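Local coordinates for protein Fc fragment of IgE receptor II (Bos taurus, PDB 6PWS) that probably acts as a low-affinity IgE receptor and binds mannose-type sugars through calcium in its C-type lectin domain, at residues E51-L56 and G112-A117; P96-A99 and E103-V106. All coordinates share one frame; numbering follows the deposited sequence.

Contact 1 (E51-L56 and G112-A117). With CA (calcium ion), chain B; MMA (methyl alpha-D-mannopyranoside), chain D.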
loop_
_atom_site.group_PDB
_atom_site.type_symbol
_atom_site.label_atom_id
_atom_site.label_comp_id
_atom_site.label_asym_id
_atom_site.label_seq_id
_atom_site.Cartn_x
_atom_site.Cartn_y
_atom_site.Cartn_z
ATOM N N GLU A 51 6.212 7.390 -11.239
ATOM C CA GLU A 51 5.179 8.423 -11.279
ATOM C C GLU A 51 4.052 8.094 -10.304
ATOM O O GLU A 51 3.543 8.977 -9.595
ATOM C CB GLU A 51 4.644 8.562 -12.704
ATOM C CG GLU A 51 5.674 9.051 -13.726
ATOM C CD GLU A 51 6.644 7.980 -14.243
ATOM O OE1 GLU A 51 6.415 6.766 -14.028
ATOM O OE2 GLU A 51 7.650 8.374 -14.879
ATOM N N GLU A 52 3.655 6.822 -10.252
ATOM C CA GLU A 52 2.644 6.397 -9.290
ATOM C C GLU A 52 3.163 6.556 -7.866
ATOM O O GLU A 52 2.449 7.042 -6.977
ATOM C CB GLU A 52 2.237 4.955 -9.594
ATOM C CG GLU A 52 1.131 4.424 -8.707
ATOM C CD GLU A 52 0.586 3.077 -9.162
ATOM O OE1 GLU A 52 1.352 2.277 -9.767
ATOM O OE2 GLU A 52 -0.616 2.825 -8.903
ATOM N N GLN A 53 4.413 6.145 -7.622
ATOM C CA GLN A 53 4.980 6.348 -6.296
ATOM C C GLN A 53 5.002 7.825 -5.923
ATOM O O GLN A 53 4.709 8.180 -4.780
ATOM C CB GLN A 53 6.387 5.759 -6.212
ATOM C CG GLN A 53 7.019 5.953 -4.832
ATOM C CD GLN A 53 6.273 5.200 -3.743
ATOM O OE1 GLN A 53 6.139 3.979 -3.811
ATOM N NE2 GLN A 53 5.803 5.916 -2.730
ATOM N N ASP A 54 5.361 8.709 -6.860
ATOM C CA ASP A 54 5.424 10.140 -6.561
ATOM C C ASP A 54 4.054 10.659 -6.128
ATOM O O ASP A 54 3.946 11.442 -5.173
ATOM C CB ASP A 54 5.943 10.879 -7.806
ATOM C CG ASP A 54 5.821 12.391 -7.714
ATOM O OD1 ASP A 54 6.599 12.993 -6.951
ATOM O OD2 ASP A 54 4.980 12.995 -8.430
ATOM N N PHE A 55 2.997 10.233 -6.824
ATOM C CA PHE A 55 1.639 10.619 -6.448
ATOM C C PHE A 55 1.369 10.253 -4.993
ATOM O O PHE A 55 0.811 11.042 -4.222
ATOM C CB PHE A 55 0.645 9.939 -7.404
ATOM C CG PHE A 55 -0.796 10.019 -6.962
ATOM C CD1 PHE A 55 -1.364 8.976 -6.246
ATOM C CD2 PHE A 55 -1.587 11.127 -7.246
ATOM C CE1 PHE A 55 -2.682 9.035 -5.826
ATOM C CE2 PHE A 55 -2.907 11.187 -6.820
ATOM C CZ PHE A 55 -3.451 10.140 -6.112
ATOM N N LEU A 56 1.751 9.031 -4.609
ATOM C CA LEU A 56 1.519 8.525 -3.256
ATOM C C LEU A 56 2.418 9.204 -2.227
ATOM O O LEU A 56 1.947 9.594 -1.154
ATOM C CB LEU A 56 1.726 7.007 -3.234
ATOM C CG LEU A 56 0.707 6.224 -4.072
ATOM C CD1 LEU A 56 1.136 4.777 -4.182
ATOM C CD2 LEU A 56 -0.702 6.337 -3.509
ATOM N N GLY A 112 7.201 8.160 2.271
ATOM C CA GLY A 112 6.841 7.325 1.145
ATOM C C GLY A 112 7.736 6.126 0.913
ATOM O O GLY A 112 7.355 5.231 0.143
ATOM N N LYS A 113 8.910 6.072 1.547
ATOM C CA LYS A 113 9.807 4.932 1.391
ATOM C C LYS A 113 9.200 3.706 2.067
ATOM O O LYS A 113 8.533 3.804 3.098
ATOM C CB LYS A 113 11.176 5.249 1.988
ATOM C CG LYS A 113 11.970 6.319 1.242
ATOM C CD LYS A 113 12.494 5.815 -0.089
ATOM C CE LYS A 113 13.188 6.900 -0.895
ATOM N NZ LYS A 113 13.562 6.391 -2.228
ATOM N N TRP A 114 9.443 2.531 1.487
ATOM C CA TRP A 114 8.805 1.315 1.959
ATOM C C TRP A 114 9.610 0.640 3.067
ATOM O O TRP A 114 10.843 0.603 3.039
ATOM C CB TRP A 114 8.611 0.304 0.831
ATOM C CG TRP A 114 7.892 0.791 -0.389
ATOM C CD1 TRP A 114 7.206 1.963 -0.573
ATOM C CD2 TRP A 114 7.812 0.081 -1.625
ATOM N NE1 TRP A 114 6.693 2.018 -1.850
ATOM C CE2 TRP A 114 7.060 0.876 -2.516
ATOM C CE3 TRP A 114 8.302 -1.156 -2.063
ATOM C CZ2 TRP A 114 6.821 0.493 -3.833
ATOM C CZ3 TRP A 114 8.052 -1.540 -3.370
ATOM C CH2 TRP A 114 7.318 -0.721 -4.241
ATOM N N ASN A 115 8.884 0.058 4.019
ATOM C CA ASN A 115 9.461 -0.702 5.115
ATOM C C ASN A 115 8.593 -1.934 5.354
ATOM O O ASN A 115 7.369 -1.813 5.438
ATOM C CB ASN A 115 9.480 0.148 6.394
ATOM C CG ASN A 115 9.914 -0.647 7.593
ATOM O OD1 ASN A 115 10.898 -1.388 7.520
ATOM N ND2 ASN A 115 9.186 -0.525 8.691
ATOM N N ASP A 116 9.210 -3.109 5.484
ATOM C CA ASP A 116 8.481 -4.255 6.018
ATOM C C ASP A 116 8.286 -4.082 7.521
ATOM O O ASP A 116 9.199 -3.661 8.243
ATOM C CB ASP A 116 9.137 -5.605 5.649
ATOM C CG ASP A 116 10.557 -5.798 6.167
ATOM O OD1 ASP A 116 11.247 -4.797 6.466
ATOM O OD2 ASP A 116 10.968 -6.978 6.206
ATOM N N ALA A 117 7.075 -4.387 7.984
ATOM C CA ALA A 117 6.695 -4.177 9.372
ATOM C C ALA A 117 5.968 -5.399 9.915
ATOM O O ALA A 117 5.503 -6.273 9.177
ATOM C CB ALA A 117 5.803 -2.936 9.491
HETATM CA CA CA B . 11.664 -3.533 8.428
HETATM C C1 MMA D . 12.224 -0.961 13.584
HETATM C C2 MMA D . 11.112 -1.381 12.635
HETATM C C3 MMA D . 11.715 -2.152 11.521
HETATM C C4 MMA D . 12.724 -1.335 10.766
HETATM C C5 MMA D . 13.801 -0.787 11.701
HETATM C C6 MMA D . 14.659 0.202 10.969
HETATM C C7 MMA D . 13.952 -1.996 14.836
HETATM O O1 MMA D . 12.798 -2.116 14.033
HETATM O O2 MMA D . 10.414 -0.246 12.093
HETATM O O3 MMA D . 10.700 -2.558 10.579
HETATM O O4 MMA D . 13.278 -2.173 9.754
HETATM O O5 MMA D . 13.217 -0.101 12.866
HETATM O O6 MMA D . 15.622 0.712 11.852
#

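Contact 2 (P96-A99 and E103-V106). With CA (calcium ion), chain C; CA (calcium ion), chain B; MMA (methyl alpha-D-mannopyranoside), chain D.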
loop_
_atom_site.group_PDB
_atom_site.type_symbol
_atom_site.label_atom_id
_atom_site.label_comp_id
_atom_site.label_asym_id
_atom_site.label_seq_id
_atom_site.Cartn_x
_atom_site.Cartn_y
_atom_site.Cartn_z
ATOM N N PRO A 96 13.676 -4.461 2.576
ATOM C CA PRO A 96 13.098 -5.099 3.763
ATOM C C PRO A 96 14.196 -5.839 4.543
ATOM O O PRO A 96 15.160 -6.344 3.957
ATOM C CB PRO A 96 12.089 -6.077 3.164
ATOM C CG PRO A 96 12.724 -6.479 1.844
ATOM C CD PRO A 96 13.393 -5.218 1.342
ATOM N N ASN A 97 14.035 -5.901 5.862
ATOM C CA ASN A 97 15.018 -6.535 6.730
ATOM C C ASN A 97 14.467 -7.664 7.595
ATOM O O ASN A 97 15.245 -8.290 8.329
ATOM C CB ASN A 97 15.758 -5.490 7.578
ATOM C CG ASN A 97 14.856 -4.724 8.527
ATOM O OD1 ASN A 97 13.645 -4.955 8.602
ATOM N ND2 ASN A 97 15.458 -3.805 9.276
ATOM N N ASP A 98 13.169 -7.950 7.529
ATOM C CA ASP A 98 12.544 -9.027 8.301
ATOM C C ASP A 98 12.964 -8.964 9.771
ATOM O O ASP A 98 13.374 -9.961 10.379
ATOM C CB ASP A 98 12.801 -10.404 7.687
ATOM C CG ASP A 98 11.703 -11.406 8.038
ATOM O OD1 ASP A 98 10.504 -11.042 7.910
ATOM O OD2 ASP A 98 12.024 -12.547 8.449
ATOM N N ALA A 99 12.832 -7.774 10.355
ATOM C CA ALA A 99 13.272 -7.521 11.719
ATOM C C ALA A 99 12.299 -8.101 12.757
ATOM O O ALA A 99 11.326 -8.785 12.439
ATOM C CB ALA A 99 13.497 -6.027 11.929
ATOM N N GLU A 103 8.825 -9.722 9.795
ATOM C CA GLU A 103 8.059 -8.583 9.288
ATOM C C GLU A 103 7.577 -8.957 7.895
ATOM O O GLU A 103 8.393 -9.096 6.976
ATOM C CB GLU A 103 8.903 -7.313 9.248
ATOM C CG GLU A 103 9.302 -6.860 10.634
ATOM C CD GLU A 103 10.098 -5.581 10.623
ATOM O OE1 GLU A 103 10.963 -5.415 9.734
ATOM O OE2 GLU A 103 9.835 -4.718 11.500
ATOM N N ASN A 104 6.260 -9.129 7.735
ATOM C CA ASN A 104 5.751 -9.731 6.509
ATOM C C ASN A 104 4.736 -8.877 5.769
ATOM O O ASN A 104 4.205 -9.333 4.751
ATOM C CB ASN A 104 5.227 -11.137 6.789
ATOM C CG ASN A 104 6.238 -11.965 7.563
ATOM O OD1 ASN A 104 7.436 -11.950 7.274
ATOM N ND2 ASN A 104 5.765 -12.681 8.561
ATOM N N CYS A 105 4.509 -7.642 6.220
ATOM C CA CYS A 105 3.538 -6.732 5.620
ATOM C C CYS A 105 4.231 -5.399 5.375
ATOM O O CYS A 105 4.958 -4.914 6.241
ATOM C CB CYS A 105 2.355 -6.538 6.566
ATOM S SG CYS A 105 1.360 -8.056 6.787
ATOM N N VAL A 106 3.999 -4.782 4.220
ATOM C CA VAL A 106 4.746 -3.583 3.849
ATOM C C VAL A 106 3.925 -2.321 4.065
ATOM O O VAL A 106 2.724 -2.258 3.762
ATOM C CB VAL A 106 5.274 -3.681 2.406
ATOM C CG1 VAL A 106 6.110 -2.459 2.035
ATOM C CG2 VAL A 106 6.100 -4.949 2.233
HETATM CA CA CA C . 9.212 -11.112 5.807
HETATM CA CA CA B . 11.664 -3.533 8.428
HETATM C C1 MMA D . 12.224 -0.961 13.584
HETATM C C2 MMA D . 11.112 -1.381 12.635
HETATM C C3 MMA D . 11.715 -2.152 11.521
HETATM C C4 MMA D . 12.724 -1.335 10.766
HETATM C C5 MMA D . 13.801 -0.787 11.701
HETATM C C6 MMA D . 14.659 0.202 10.969
HETATM C C7 MMA D . 13.952 -1.996 14.836
HETATM O O1 MMA D . 12.798 -2.116 14.033
HETATM O O2 MMA D . 10.414 -0.246 12.093
HETATM O O3 MMA D . 10.700 -2.558 10.579
HETATM O O4 MMA D . 13.278 -2.173 9.754
HETATM O O5 MMA D . 13.217 -0.101 12.866
HETATM O O6 MMA D . 15.622 0.712 11.852
HETATM O O HOH W 1 10.582 -9.386 4.947
#

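Contact 1 (E51-L56 and G112-A117)
The WND sequence of the C-type lectin domain, W114-N115-D116, is tied to helix 50-59 by a hydrogen bond from W114 to Q53. W114 NE1 donates to Q53 OE1 at 2.8 Å. The bond is bent, with an N-H...O angle of 139°. The indole N-H comes from above the amide carbonyl plane. The oxygen sits at the NE1 edge of the ring, displaced toward the benzene ring and tilted from the ring plane. Amide and indole planes are 59° apart, so they do not stack. Q53 CG lies anti to the backbone N, and a bend at chi2 brings the amide round to the indole. The other branch of the amide faces the turn before the strand. Q53 NE2 is 3.3 Å from G112 O, but the angle is too poor for a hydrogen bond. NE2 is instead hydrogen-bonded to a residue just outside the two segments. Q53 also packs on Y88, N90 and M108, and W114 rests on V106 and I67. The buried indole N-H thus has a polar partner from the helix. Just beyond W114 in the strand, N115 and D116 bind a calcium ion. D116 grips the metal twice, through OD1 at 2.4 Å and through its own backbone O at 2.5 Å. Its chi1 of 61° sets CG between the backbone N and the carbonyl carbon, which brings OD1 round to the same metal as O. E95, N97 and E103 add the remaining protein ligands. The bound methyl alpha-D-mannopyranoside completes the shell with O3 and O4, each 2.5 Å from the calcium. Such a WND strand, with its tryptophan in the core and its next two residues on calcium, is characteristic of sugar-binding C-type lectin domains.

Contact 2 (P96-A99 and E103-V106)
N97 and E103 meet on the sugar-binding calcium ion. N97 OD1 and E103 OE1 each lie 2.4 Å from it. Their amide and carboxylate planes are turned 34° apart. N97 ND2 donates to mannoside O4 at 2.8 Å, so this one amide serves both metal and sugar. N97 chi1 (63°) swings the amide toward the calcium, and the amide's own turn then puts OD1 on the metal and ND2 on the sugar. E103 OE2 lies 2.5 Å from sugar O3. N97 closes the EPN sequence E95-P96-N97, with a cis peptide before P96, as in mannose-type C-type lectins. A99 N, a second-shell donor, gives a hydrogen bond to the first-shell oxygen E103 OE1 at 3.1 Å, from above the carboxylate plane, which probably helps fix the rotation of that group. A second calcium ion is bound by D98 OD1 and E103 O, both at 2.5 Å, with N104, D71, E75 and a water. D98 OD1 also accepts a hydrogen bond from E103 N (2.8 Å, 161°), so one oxygen holds both the metal and the start of the returning chain. Further out, N104 and C105 form a classic beta bulge opposite A117, and C105 is joined to C119 by a disulfide.

How the contacts relate
After the N-terminal strands and helix 30-39, the chain reaches helix 50-59, where contact 1 starts. It then runs through strands 65-67, 69-70 and 79-80 and the long loop that carries 96-99. Contact 2 closes a short turn there, with three residues between 96-99 and 103-106. Strand 105-108 leads on to strand 114-117, where contact 1 closes its much larger loop of 55 residues. Contact 2 is enclosed by contact 1. The two strands are antiparallel neighbours in the main sheet, with a backbone hydrogen bond between A117 and C105. D116 OD2 accepts a hydrogen bond from D98 N. Contact 1 ties helix 50-59 to strand 114-117, whose far end shares the calcium and mannoside with contact 2.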